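Side-chain contacts in CDA peptide synthetase I (Streptomyces coelicolor, PDB 5DU9), which is a modular peptide synthetase, represented here by a condensation domain of the two-lobed chloramphenicol acetyltransferase-like fold: residues C18-Q23 with G73-A78; T34-E39 with T164-F169; D123-T128 with L151-V156; P135-H140 with H158-G163. The protein carries 1 engineered substitution. All blocks are in the same frame, centred on the assembly; numbering follows the deposited sequence.

From the N terminus, helix 14-24 comes first, and contact 1 closes a loop of 49 residues by setting it against strand 75-79. Strand 33-40 departs inside that loop and meets helix 163-182 in contact 2, so contacts 1 and 2 cross. The long loop of contact 2 encloses contacts 3 and 4, which cross each other: helix 114-126 reaches strand 149-157, and the entry to strand 138-146 reaches the loop after 149-157. Contacts 2, 3 and 4 all reach one mixed sheet, where 33-40, 149-157 and 138-146 lie side by side. Contacts 1 and 4 touch through Ile-159, and both reach UM2.

Contact 1. Residues C18-Q23 with G73-A78; sequences CVWLAQ and GRPYRA. Engineered in segment 18-23: Cys-18 (natural residue Glu). With UM2 ((2S)-2-amino-N-butyl-propanamide), chain E.
The indole of Trp-20 carries the ring of Pro-75 on one face: CB of Pro-75 sits 3.6 Å from the centroid of the five-membered ring of Trp-20, only 12° off its normal, a CH-pi contact. Here the second turn of helix 14-24 meets the beta hairpin formed by strands 65-69 and 75-79, close to where strand 75-79 begins. The proline does not stay over the pyrrole part alone. Its CG passes above the ring fusion, 3.8 Å from Trp-20 CD2, and its CD hangs over the six-membered ring, 4.0 Å from Trp-20 CZ3, which spreads one pyrrolidine across both halves of the indole. At the far end of the benzo ring, CH2 of Trp-20 comes to 3.9 Å from the carbonyl O of Gly-73, which approaches obliquely.

With CG anti to the backbone N (chi1 -172°), the tryptophan is thrown well out from the helix and bridges the gap to the hairpin, where it also touches Thr-69 on the partner strand. The patch is small and lies near the surface. Behind it, the same helix lines the ligand pocket, where CG2 of Val-19 lies 3.7 Å from CCJ of UM2. The engineered Cys-18 goes further, its SG being covalently bonded to UM2 CCH at 1.8 Å.

Contact 2. Residues T34-E39 with T164-F169; sequences TGSCLE and TSMALF
Met-166 reaches down from its helix as a straight rod and lays its end along strand 33-40, crossing Thr-34 at a slant. Its chain is fully extended beyond CG (chi2 178°, chi3 180°), and the last bond, SD to CE, runs back toward the beginning of the strand. The sulfur therefore meets Ser-36 while the methyl arrives one residue earlier. SD of Met-166 lies 3.3 Å from OG of Ser-36 and 3.6 Å from its CB. The hydroxyl itself is hydrogen-bonded to Tyr-170 OH, one helical turn beyond the methionine, so the sulfur rests beside an oxygen already engaged.

CE of Met-166 settles over the glycine backbone, 4.0 Å from C of Gly-35, and the same CE is 4.2 Å from OG1 of Thr-34. This is helix-on-sheet packing of the chloramphenicol acetyltransferase-like fold: helix 163-182 covers one face of the mixed sheet, in which strand 33-40 lies between 149-157 and 379-384. The short axes approach to 9.9 Å and run 38° apart. Thr-34 and Ser-36 both direct their side chains at the helix, and Gly-35 between them presents bare main chain to the methyl group. Met-382 of strand 379-384 touches both Met-166 and Ser-36, extending this buried patch onto the neighbouring strand, while Ile-161 packs against the methionine from the loop leading into the helix.

Contact 3. Residues D123-T128 with L151-V156; sequences DRDRAT and LYYLGV
OD2 of Asp-125 is gripped twice: it accepts the hydroxyl hydrogen of Tyr-153 OH at 2.7 Å, and it forms a salt bridge with NH2 of Arg-33. The tyrosine meets this oxygen on its anti side, 25° out of the carboxylate plane. Seen from the ring, OD2 lies in plane at the edge, 3.2 Å from CE2 of Tyr-153, so the acid presents one oxygen to the phenol rim while its own plane stands 82° from that of the ring. Its other oxygen, OD1, is held by Ser-139 OG. Bonds to both oxygens limit the rotation of the carboxylate, and the nearby Arg-33 would probably favour its ionised form.

The bond ties the C-terminal end of helix 114-126 to strand 149-157, on the face of the mixed sheet away from helix 163-182. CG of Tyr-153 is anti to the backbone N (chi1 165°), and the phenol extends from the strand until its hydroxyl arrives under the last helical turn. Along the strand, N of Gly-155 lies 3.6 Å above one ring face, offset toward the rim. Arg-126 adds a looser touch, its CB 4.3 Å from Tyr-153 OH, before its guanidinium turns off to Pro-241 O through NH1 and to a long salt bridge, 3.8 Å from NH2 of Arg-126 to OD1 of Asp-123.

Contact 4. Residues P135-H140 with H158-G163; sequences PGLSSH and HIVIDG. With UM2 ((2S)-2-amino-N-butyl-propanamide), chain E.
This is a buried apolar contact between the approach to strand 138-146 and the loop joining strand 149-157 to helix 163-182. The signature HHxxxDG of condensation domains, His-157 to Gly-163, runs from the end of the strand through this loop to the start of the helix. Leu-137, at the centre of an inverse gamma turn, and Val-160 point at each other, and their side chains meet at about a right angle. The two methyls of Val-160 divide the work. CG1 lies 3.7 Å from CD1 of Leu-137; with CG1 anti to the carbonyl carbon (chi1 -69°), CG2 falls between the backbone N and the carbonyl carbon and comes to 3.6 Å from the carbonyl O of Leu-137. CD1 of Leu-137 also reaches CG2 of Ile-159 at 4.2 Å, so one leucine branch serves two neighbouring residues of the signature. Phe-67 touches all three of these side chains and widens the apolar patch toward the hairpin.

Further along each segment, polar bonds set the shape. OG of Ser-138 and NE2 of His-140 are hydrogen-bonded at 2.8 Å, two residues apart on the strand. Asp-162 N-caps helix 163-182 with its side chain, which also makes a salt bridge with Arg-297. The first side-chain bond of His-158 points away from segment 135-140, and its ring lies in the ligand pocket. A weak bond from ND1 of His-158 to O of Ile-161 (3.3 Å, bent to 124°) may help orient the imidazole. At its edge, in the ring plane, NE2 of His-158 accepts a hydrogen bond from NCQ of UM2 at 2.8 Å.

Contact 1. Residues C18-Q23 with G73-A78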
loop_
_atom_site.group_PDB
_atom_site.type_symbol
_atom_site.label_atom_id
_atom_site.label_comp_id
_atom_site.label_asym_id
_atom_site.label_seq_id
_atom_site.Cartn_x
_atom_site.Cartn_y
_atom_site.Cartn_z
ATOM N N CYS A 18 4.765 12.444 -8.650
ATOM C CA CYS A 18 3.848 12.882 -7.601
ATOM C C CYS A 18 4.542 12.936 -6.237
ATOM O O CYS A 18 4.431 13.926 -5.504
ATOM C CB CYS A 18 2.637 11.943 -7.543
ATOM S SG CYS A 18 1.445 12.301 -6.225
ATOM N N VAL A 19 5.254 11.866 -5.899
ATOM C CA VAL A 19 5.977 11.809 -4.640
ATOM C C VAL A 19 7.079 12.863 -4.615
ATOM O O VAL A 19 7.284 13.526 -3.602
ATOM C CB VAL A 19 6.575 10.410 -4.403
ATOM C CG1 VAL A 19 7.477 10.396 -3.172
ATOM C CG2 VAL A 19 5.456 9.393 -4.237
ATOM N N TRP A 20 7.774 13.029 -5.737
ATOM C CA TRP A 20 8.850 14.004 -5.801
ATOM C C TRP A 20 8.330 15.407 -5.490
ATOM O O TRP A 20 8.906 16.116 -4.662
ATOM C CB TRP A 20 9.532 13.981 -7.172
ATOM C CG TRP A 20 10.759 14.831 -7.204
ATOM C CD1 TRP A 20 12.011 14.476 -6.792
ATOM C CD2 TRP A 20 10.854 16.186 -7.653
ATOM N NE1 TRP A 20 12.879 15.523 -6.958
ATOM C CE2 TRP A 20 12.194 16.586 -7.486
ATOM C CE3 TRP A 20 9.938 17.099 -8.180
ATOM C CZ2 TRP A 20 12.641 17.859 -7.832
ATOM C CZ3 TRP A 20 10.382 18.362 -8.521
ATOM C CH2 TRP A 20 11.722 18.730 -8.347
ATOM N N LEU A 21 7.233 15.799 -6.135
ATOM C CA LEU A 21 6.647 17.120 -5.906
ATOM C C LEU A 21 6.180 17.282 -4.468
ATOM O O LEU A 21 6.336 18.345 -3.876
ATOM C CB LEU A 21 5.469 17.372 -6.849
ATOM C CG LEU A 21 5.782 17.652 -8.320
ATOM C CD1 LEU A 21 4.489 17.874 -9.092
ATOM C CD2 LEU A 21 6.701 18.854 -8.479
ATOM N N ALA A 22 5.593 16.226 -3.915
ATOM C CA ALA A 22 5.083 16.280 -2.552
ATOM C C ALA A 22 6.229 16.398 -1.550
ATOM O O ALA A 22 6.111 17.081 -0.532
ATOM C CB ALA A 22 4.244 15.053 -2.255
ATOM N N GLN A 23 7.339 15.732 -1.843
ATOM C CA GLN A 23 8.499 15.773 -0.965
ATOM C C GLN A 23 9.062 17.184 -0.895
ATOM O O GLN A 23 9.546 17.611 0.149
ATOM C CB GLN A 23 9.580 14.801 -1.446
ATOM C CG GLN A 23 10.730 14.625 -0.469
ATOM C CD GLN A 23 10.288 13.996 0.835
ATOM O OE1 GLN A 23 10.042 12.793 0.903
ATOM N NE2 GLN A 23 10.173 14.812 1.878
ATOM N N GLY A 73 15.767 22.260 -13.494
ATOM C CA GLY A 73 15.136 21.974 -12.219
ATOM C C GLY A 73 14.155 20.815 -12.258
ATOM O O GLY A 73 13.375 20.635 -11.324
ATOM N N ARG A 74 14.196 20.027 -13.331
ATOM C CA ARG A 74 13.307 18.873 -13.466
ATOM C C ARG A 74 13.969 17.602 -12.935
ATOM O O ARG A 74 15.165 17.393 -13.139
ATOM C CB ARG A 74 12.902 18.676 -14.926
ATOM C CG ARG A 74 12.151 19.849 -15.520
ATOM C CD ARG A 74 11.594 19.509 -16.891
ATOM N NE ARG A 74 10.872 20.634 -17.483
ATOM C CZ ARG A 74 11.421 21.565 -18.259
ATOM N NH1 ARG A 74 12.714 21.524 -18.558
ATOM N NH2 ARG A 74 10.670 22.544 -18.742
ATOM N N PRO A 75 13.193 16.738 -12.264
ATOM C CA PRO A 75 13.785 15.528 -11.681
ATOM C C PRO A 75 14.078 14.424 -12.693
ATOM O O PRO A 75 13.385 14.311 -13.706
ATOM C CB PRO A 75 12.712 15.062 -10.695
ATOM C CG PRO A 75 11.442 15.530 -11.300
ATOM C CD PRO A 75 11.759 16.852 -11.940
ATOM N N TYR A 76 15.105 13.629 -12.413
ATOM C CA TYR A 76 15.350 12.397 -13.148
ATOM C C TYR A 76 15.910 11.352 -12.193
ATOM O O TYR A 76 16.346 11.680 -11.089
ATOM C CB TYR A 76 16.299 12.627 -14.332
ATOM C CG TYR A 76 17.717 13.042 -13.985
ATOM C CD1 TYR A 76 18.698 12.091 -13.723
ATOM C CD2 TYR A 76 18.083 14.381 -13.959
ATOM C CE1 TYR A 76 19.999 12.466 -13.426
ATOM C CE2 TYR A 76 19.385 14.765 -13.666
ATOM C CZ TYR A 76 20.336 13.803 -13.398
ATOM O OH TYR A 76 21.631 14.180 -13.107
ATOM N N ARG A 77 15.872 10.093 -12.618
ATOM C CA ARG A 77 16.368 8.991 -11.809
ATOM C C ARG A 77 17.710 8.502 -12.346
ATOM O O ARG A 77 17.883 8.343 -13.553
ATOM C CB ARG A 77 15.349 7.847 -11.787
ATOM C CG ARG A 77 15.771 6.652 -10.950
ATOM C CD ARG A 77 14.693 5.579 -10.936
ATOM N NE ARG A 77 14.435 5.046 -12.272
ATOM C CZ ARG A 77 15.214 4.164 -12.890
ATOM N NH1 ARG A 77 16.321 3.717 -12.307
ATOM N NH2 ARG A 77 14.895 3.738 -14.104
ATOM N N ALA A 78 18.654 8.275 -11.434
ATOM C CA ALA A 78 19.982 7.785 -11.781
ATOM C C ALA A 78 20.227 6.417 -11.150
ATOM O O ALA A 78 19.939 6.209 -9.973
ATOM C CB ALA A 78 21.044 8.773 -11.333
HETATM C CCH UM2 E . 0.489 10.824 -5.834
HETATM C CCI UM2 E . 1.378 9.646 -5.482
HETATM C CCJ UM2 E . 1.762 9.614 -4.000
HETATM C CCK UM2 E . 0.674 9.012 -3.111
HETATM N NCL UM2 E . 0.686 7.556 -3.052
HETATM C CCM UM2 E . 0.499 6.893 -1.908
HETATM O OCN UM2 E . 0.766 7.364 -0.812
HETATM C CCO UM2 E . -0.096 5.517 -2.010
HETATM C CCP UM2 E . -1.617 5.621 -1.985
HETATM N NCQ UM2 E . 0.329 4.695 -0.860
#

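Contact 2. Residues T34-E39 with T164-F169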
loop_
_atom_site.group_PDB
_atom_site.type_symbol
_atom_site.label_atom_id
_atom_site.label_comp_id
_atom_site.label_asym_id
_atom_site.label_seq_id
_atom_site.Cartn_x
_atom_site.Cartn_y
_atom_site.Cartn_z
ATOM N N THR A 34 7.603 4.749 4.020
ATOM C CA THR A 34 6.610 3.693 4.165
ATOM C C THR A 34 7.306 2.404 4.554
ATOM O O THR A 34 8.536 2.331 4.561
ATOM C CB THR A 34 5.817 3.493 2.866
ATOM O OG1 THR A 34 6.728 3.256 1.787
ATOM C CG2 THR A 34 4.997 4.724 2.554
ATOM N N GLY A 35 6.533 1.382 4.887
ATOM C CA GLY A 35 7.146 0.132 5.274
ATOM C C GLY A 35 6.195 -1.021 5.469
ATOM O O GLY A 35 4.977 -0.858 5.561
ATOM N N SER A 36 6.785 -2.208 5.527
ATOM C CA SER A 36 6.061 -3.426 5.845
ATOM C C SER A 36 7.051 -4.350 6.521
ATOM O O SER A 36 8.229 -4.014 6.643
ATOM C CB SER A 36 5.476 -4.079 4.596
ATOM O OG SER A 36 6.512 -4.523 3.736
ATOM N N CYS A 37 6.588 -5.514 6.952
ATOM C CA CYS A 37 7.497 -6.512 7.491
ATOM C C CYS A 37 6.972 -7.914 7.235
ATOM O O CYS A 37 5.813 -8.085 6.863
ATOM C CB CYS A 37 7.717 -6.295 8.990
ATOM S SG CYS A 37 6.258 -6.560 10.023
ATOM N N LEU A 38 7.851 -8.898 7.407
ATOM C CA LEU A 38 7.475 -10.306 7.378
ATOM C C LEU A 38 7.599 -10.890 8.772
ATOM O O LEU A 38 8.649 -10.778 9.402
ATOM C CB LEU A 38 8.365 -11.111 6.425
ATOM C CG LEU A 38 8.330 -10.838 4.924
ATOM C CD1 LEU A 38 9.316 -11.765 4.235
ATOM C CD2 LEU A 38 6.933 -11.015 4.349
ATOM N N GLU A 39 6.526 -11.506 9.252
ATOM C CA GLU A 39 6.581 -12.279 10.478
ATOM C C GLU A 39 6.978 -13.697 10.105
ATOM O O GLU A 39 6.244 -14.384 9.398
ATOM C CB GLU A 39 5.239 -12.239 11.202
ATOM C CG GLU A 39 4.855 -10.840 11.659
ATOM C CD GLU A 39 3.488 -10.782 12.311
ATOM O OE1 GLU A 39 2.646 -11.656 12.014
ATOM O OE2 GLU A 39 3.257 -9.862 13.125
ATOM N N THR A 164 2.831 -3.352 -4.335
ATOM C CA THR A 164 3.089 -4.463 -5.236
ATOM C C THR A 164 4.564 -4.849 -5.201
ATOM O O THR A 164 4.910 -6.030 -5.210
ATOM C CB THR A 164 2.680 -4.105 -6.681
ATOM O OG1 THR A 164 1.264 -3.895 -6.730
ATOM C CG2 THR A 164 3.056 -5.209 -7.666
ATOM N N SER A 165 5.429 -3.842 -5.153
ATOM C CA SER A 165 6.864 -4.077 -5.246
ATOM C C SER A 165 7.443 -4.642 -3.955
ATOM O O SER A 165 8.472 -5.305 -3.982
ATOM C CB SER A 165 7.580 -2.786 -5.622
ATOM O OG SER A 165 7.147 -2.343 -6.898
ATOM N N MET A 166 6.790 -4.381 -2.829
ATOM C CA MET A 166 7.194 -5.006 -1.570
ATOM C C MET A 166 7.115 -6.523 -1.712
ATOM O O MET A 166 8.033 -7.250 -1.321
ATOM C CB MET A 166 6.315 -4.530 -0.415
ATOM C CG MET A 166 6.528 -3.073 -0.046
ATOM S SD MET A 166 5.430 -2.557 1.280
ATOM C CE MET A 166 5.920 -0.841 1.484
ATOM N N ALA A 167 6.018 -6.992 -2.294
ATOM C CA ALA A 167 5.824 -8.419 -2.512
ATOM C C ALA A 167 6.861 -8.972 -3.488
ATOM O O ALA A 167 7.392 -10.061 -3.285
ATOM C CB ALA A 167 4.414 -8.691 -3.022
ATOM N N LEU A 168 7.153 -8.220 -4.548
ATOM C CA LEU A 168 8.160 -8.653 -5.516
ATOM C C LEU A 168 9.514 -8.802 -4.834
ATOM O O LEU A 168 10.253 -9.758 -5.087
ATOM C CB LEU A 168 8.271 -7.667 -6.680
ATOM C CG LEU A 168 7.105 -7.602 -7.667
ATOM C CD1 LEU A 168 7.317 -6.446 -8.633
ATOM C CD2 LEU A 168 6.947 -8.906 -8.430
ATOM N N PHE A 169 9.830 -7.850 -3.963
ATOM C CA PHE A 169 11.086 -7.876 -3.228
ATOM C C PHE A 169 11.194 -9.100 -2.323
ATOM O O PHE A 169 12.190 -9.824 -2.364
ATOM C CB PHE A 169 11.245 -6.610 -2.386
ATOM C CG PHE A 169 12.356 -6.700 -1.381
ATOM C CD1 PHE A 169 13.664 -6.472 -1.761
ATOM C CD2 PHE A 169 12.094 -7.035 -0.063
ATOM C CE1 PHE A 169 14.694 -6.569 -0.843
ATOM C CE2 PHE A 169 13.119 -7.132 0.862
ATOM C CZ PHE A 169 14.419 -6.897 0.470
#

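Contact 3. Residues D123-T128 with L151-V156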
loop_
_atom_site.group_PDB
_atom_site.type_symbol
_atom_site.label_atom_id
_atom_site.label_comp_id
_atom_site.label_asym_id
_atom_site.label_seq_id
_atom_site.Cartn_x
_atom_site.Cartn_y
_atom_site.Cartn_z
ATOM N N ASP A 123 9.153 2.131 13.973
ATOM C CA ASP A 123 8.535 3.453 14.018
ATOM C C ASP A 123 9.589 4.557 14.000
ATOM O O ASP A 123 9.426 5.576 13.332
ATOM C CB ASP A 123 7.660 3.598 15.263
ATOM C CG ASP A 123 6.403 2.756 15.199
ATOM O OD1 ASP A 123 5.995 2.372 14.083
ATOM O OD2 ASP A 123 5.817 2.487 16.267
ATOM N N ARG A 124 10.673 4.351 14.737
ATOM C CA ARG A 124 11.745 5.332 14.785
ATOM C C ARG A 124 12.506 5.371 13.458
ATOM O O ARG A 124 12.956 6.428 13.023
ATOM C CB ARG A 124 12.686 5.025 15.948
ATOM C CG ARG A 124 12.027 5.235 17.303
ATOM C CD ARG A 124 12.865 4.691 18.446
ATOM N NE ARG A 124 14.060 5.493 18.682
ATOM C CZ ARG A 124 14.101 6.579 19.450
ATOM N NH1 ARG A 124 13.007 7.015 20.064
ATOM N NH2 ARG A 124 15.240 7.240 19.603
ATOM N N ASP A 125 12.637 4.224 12.805
ATOM C CA ASP A 125 13.279 4.190 11.498
ATOM C C ASP A 125 12.431 4.938 10.476
ATOM O O ASP A 125 12.948 5.730 9.686
ATOM C CB ASP A 125 13.510 2.752 11.034
ATOM C CG ASP A 125 14.242 2.686 9.706
ATOM O OD1 ASP A 125 15.490 2.712 9.716
ATOM O OD2 ASP A 125 13.569 2.630 8.656
ATOM N N ARG A 126 11.127 4.684 10.508
ATOM C CA ARG A 126 10.191 5.292 9.567
ATOM C C ARG A 126 10.170 6.812 9.703
ATOM O O ARG A 126 9.797 7.519 8.768
ATOM C CB ARG A 126 8.786 4.705 9.783
ATOM C CG ARG A 126 7.627 5.578 9.315
ATOM C CD ARG A 126 6.312 4.795 9.276
ATOM N NE ARG A 126 5.681 4.643 10.592
ATOM C CZ ARG A 126 4.534 5.214 10.966
ATOM N NH1 ARG A 126 3.847 5.995 10.136
ATOM N NH2 ARG A 126 4.060 4.997 12.186
ATOM N N ALA A 127 10.592 7.305 10.862
ATOM C CA ALA A 127 10.635 8.741 11.128
ATOM C C ALA A 127 11.934 9.381 10.630
ATOM O O ALA A 127 12.114 10.596 10.740
ATOM C CB ALA A 127 10.462 8.999 12.616
ATOM N N THR A 128 12.832 8.564 10.090
ATOM C CA THR A 128 14.138 9.038 9.642
ATOM C C THR A 128 14.094 9.467 8.175
ATOM O O THR A 128 13.799 8.650 7.302
ATOM C CB THR A 128 15.217 7.946 9.815
ATOM O OG1 THR A 128 15.260 7.523 11.184
ATOM C CG2 THR A 128 16.588 8.468 9.408
ATOM N N LEU A 151 11.492 -11.358 12.524
ATOM C CA LEU A 151 10.744 -10.314 11.847
ATOM C C LEU A 151 11.688 -9.607 10.891
ATOM O O LEU A 151 12.750 -9.143 11.304
ATOM C CB LEU A 151 10.141 -9.330 12.857
ATOM C CG LEU A 151 9.147 -8.294 12.328
ATOM C CD1 LEU A 151 8.171 -7.901 13.423
ATOM C CD2 LEU A 151 9.865 -7.057 11.801
ATOM N N TYR A 152 11.312 -9.551 9.617
ATOM C CA TYR A 152 12.087 -8.816 8.623
ATOM C C TYR A 152 11.382 -7.512 8.306
ATOM O O TYR A 152 10.259 -7.527 7.810
ATOM C CB TYR A 152 12.271 -9.629 7.337
ATOM C CG TYR A 152 13.250 -8.989 6.376
ATOM C CD1 TYR A 152 12.900 -7.868 5.630
ATOM C CD2 TYR A 152 14.535 -9.495 6.230
ATOM C CE1 TYR A 152 13.801 -7.274 4.765
ATOM C CE2 TYR A 152 15.437 -8.912 5.364
ATOM C CZ TYR A 152 15.064 -7.802 4.635
ATOM O OH TYR A 152 15.966 -7.217 3.778
ATOM N N TYR A 153 12.050 -6.395 8.583
ATOM C CA TYR A 153 11.504 -5.069 8.308
ATOM C C TYR A 153 12.058 -4.491 7.020
ATOM O O TYR A 153 13.269 -4.421 6.825
ATOM C CB TYR A 153 11.810 -4.120 9.469
ATOM C CG TYR A 153 11.620 -2.644 9.157
ATOM C CD1 TYR A 153 10.353 -2.105 8.966
ATOM C CD2 TYR A 153 12.709 -1.787 9.087
ATOM C CE1 TYR A 153 10.181 -0.757 8.697
ATOM C CE2 TYR A 153 12.547 -0.437 8.820
ATOM C CZ TYR A 153 11.281 0.073 8.632
ATOM O OH TYR A 153 11.127 1.419 8.371
ATOM N N LEU A 154 11.144 -4.071 6.153
ATOM C CA LEU A 154 11.478 -3.374 4.922
ATOM C C LEU A 154 10.950 -1.951 4.998
ATOM O O LEU A 154 9.744 -1.719 4.883
ATOM C CB LEU A 154 10.886 -4.095 3.709
ATOM C CG LEU A 154 11.002 -3.366 2.365
ATOM C CD1 LEU A 154 12.452 -3.185 1.960
ATOM C CD2 LEU A 154 10.230 -4.111 1.286
ATOM N N GLY A 155 11.863 -1.008 5.214
ATOM C CA GLY A 155 11.530 0.403 5.215
ATOM C C GLY A 155 11.980 0.984 3.896
ATOM O O GLY A 155 13.055 0.648 3.406
ATOM N N VAL A 156 11.159 1.848 3.313
ATOM C CA VAL A 156 11.492 2.439 2.028
ATOM C C VAL A 156 11.060 3.887 1.974
ATOM O O VAL A 156 10.286 4.353 2.814
ATOM C CB VAL A 156 10.820 1.686 0.854
ATOM C CG1 VAL A 156 11.260 0.227 0.819
ATOM C CG2 VAL A 156 9.293 1.784 0.940
#

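Contact 4. Residues P135-H140 with H158-G163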
loop_
_atom_site.group_PDB
_atom_site.type_symbol
_atom_site.label_atom_id
_atom_site.label_comp_id
_atom_site.label_asym_id
_atom_site.label_seq_id
_atom_site.Cartn_x
_atom_site.Cartn_y
_atom_site.Cartn_z
ATOM N N PRO A 135 21.780 7.138 -3.162
ATOM C CA PRO A 135 21.161 5.920 -3.694
ATOM C C PRO A 135 20.905 4.854 -2.627
ATOM O O PRO A 135 21.615 4.797 -1.628
ATOM C CB PRO A 135 22.181 5.427 -4.720
ATOM C CG PRO A 135 23.480 5.954 -4.242
ATOM C CD PRO A 135 23.177 7.283 -3.609
ATOM N N GLY A 136 19.891 4.025 -2.848
ATOM C CA GLY A 136 19.540 2.977 -1.905
ATOM C C GLY A 136 18.567 3.496 -0.868
ATOM O O GLY A 136 18.885 3.598 0.316
ATOM N N LEU A 137 17.368 3.818 -1.329
ATOM C CA LEU A 137 16.383 4.493 -0.499
ATOM C C LEU A 137 15.541 3.484 0.266
ATOM O O LEU A 137 14.314 3.459 0.167
ATOM C CB LEU A 137 15.514 5.398 -1.365
ATOM C CG LEU A 137 16.327 6.569 -1.925
ATOM C CD1 LEU A 137 15.704 7.139 -3.184
ATOM C CD2 LEU A 137 16.483 7.657 -0.872
ATOM N N SER A 138 16.221 2.644 1.032
ATOM C CA SER A 138 15.536 1.662 1.852
ATOM C C SER A 138 16.332 1.364 3.111
ATOM O O SER A 138 17.499 1.750 3.240
ATOM C CB SER A 138 15.281 0.378 1.058
ATOM O OG SER A 138 16.492 -0.251 0.681
ATOM N N SER A 139 15.672 0.678 4.037
ATOM C CA SER A 139 16.237 0.337 5.330
ATOM C C SER A 139 15.786 -1.077 5.670
ATOM O O SER A 139 14.599 -1.382 5.582
ATOM C CB SER A 139 15.779 1.338 6.393
ATOM O OG SER A 139 16.323 1.037 7.664
ATOM N N HIS A 140 16.734 -1.930 6.045
ATOM C CA HIS A 140 16.461 -3.349 6.246
ATOM C C HIS A 140 16.943 -3.815 7.607
ATOM O O HIS A 140 18.077 -3.543 8.002
ATOM C CB HIS A 140 17.134 -4.180 5.153
ATOM C CG HIS A 140 16.752 -3.773 3.765
ATOM N ND1 HIS A 140 15.920 -4.533 2.970
ATOM C CD2 HIS A 140 17.083 -2.685 3.031
ATOM C CE1 HIS A 140 15.761 -3.932 1.805
ATOM N NE2 HIS A 140 16.453 -2.808 1.817
ATOM N N HIS A 158 8.730 6.016 -0.366
ATOM C CA HIS A 158 7.645 5.655 -1.266
ATOM C C HIS A 158 8.013 5.878 -2.740
ATOM O O HIS A 158 7.437 5.244 -3.626
ATOM C CB HIS A 158 6.377 6.441 -0.905
ATOM C CG HIS A 158 5.107 5.734 -1.262
ATOM N ND1 HIS A 158 5.050 4.737 -2.212
ATOM C CD2 HIS A 158 3.849 5.862 -0.777
ATOM C CE1 HIS A 158 3.810 4.291 -2.305
ATOM N NE2 HIS A 158 3.061 4.960 -1.447
ATOM N N ILE A 159 8.981 6.750 -3.009
ATOM C CA ILE A 159 9.328 7.051 -4.393
ATOM C C ILE A 159 9.981 5.865 -5.112
ATOM O O ILE A 159 9.998 5.842 -6.337
ATOM C CB ILE A 159 10.260 8.294 -4.498
ATOM C CG1 ILE A 159 10.162 8.907 -5.899
ATOM C CG2 ILE A 159 11.706 7.947 -4.145
ATOM C CD1 ILE A 159 10.777 10.295 -6.019
ATOM N N VAL A 160 10.500 4.877 -4.375
ATOM C CA VAL A 160 11.160 3.737 -5.025
ATOM C C VAL A 160 10.360 2.428 -4.942
ATOM O O VAL A 160 10.584 1.523 -5.748
ATOM C CB VAL A 160 12.583 3.472 -4.451
ATOM C CG1 VAL A 160 13.532 4.604 -4.837
ATOM C CG2 VAL A 160 12.561 3.273 -2.947
ATOM N N ILE A 161 9.439 2.324 -3.989
ATOM C CA ILE A 161 8.737 1.059 -3.739
ATOM C C ILE A 161 7.278 1.278 -3.363
ATOM O O ILE A 161 6.980 2.014 -2.416
ATOM C CB ILE A 161 9.433 0.249 -2.607
ATOM C CG1 ILE A 161 10.785 -0.306 -3.081
ATOM C CG2 ILE A 161 8.545 -0.896 -2.098
ATOM C CD1 ILE A 161 10.700 -1.394 -4.144
ATOM N N ASP A 162 6.383 0.640 -4.113
ATOM C CA ASP A 162 4.960 0.603 -3.778
ATOM C C ASP A 162 4.577 -0.764 -3.199
ATOM O O ASP A 162 5.421 -1.643 -3.037
ATOM C CB ASP A 162 4.097 0.938 -5.003
ATOM C CG ASP A 162 4.415 0.081 -6.220
ATOM O OD1 ASP A 162 4.856 -1.077 -6.060
ATOM O OD2 ASP A 162 4.192 0.571 -7.350
ATOM N N GLY A 163 3.298 -0.936 -2.881
ATOM C CA GLY A 163 2.840 -2.154 -2.235
ATOM C C GLY A 163 3.128 -3.406 -3.039
ATOM O O GLY A 163 3.602 -4.408 -2.498
HETATM C CCH UM2 E . 0.489 10.824 -5.834
HETATM C CCI UM2 E . 1.378 9.646 -5.482
HETATM C CCJ UM2 E . 1.762 9.614 -4.000
HETATM C CCK UM2 E . 0.674 9.012 -3.111
HETATM N NCL UM2 E . 0.686 7.556 -3.052
HETATM C CCM UM2 E . 0.499 6.893 -1.908
HETATM O OCN UM2 E . 0.766 7.364 -0.812
HETATM C CCO UM2 E . -0.096 5.517 -2.010
HETATM C CCP UM2 E . -1.617 5.621 -1.985
HETATM N NCQ UM2 E . 0.329 4.695 -0.860
#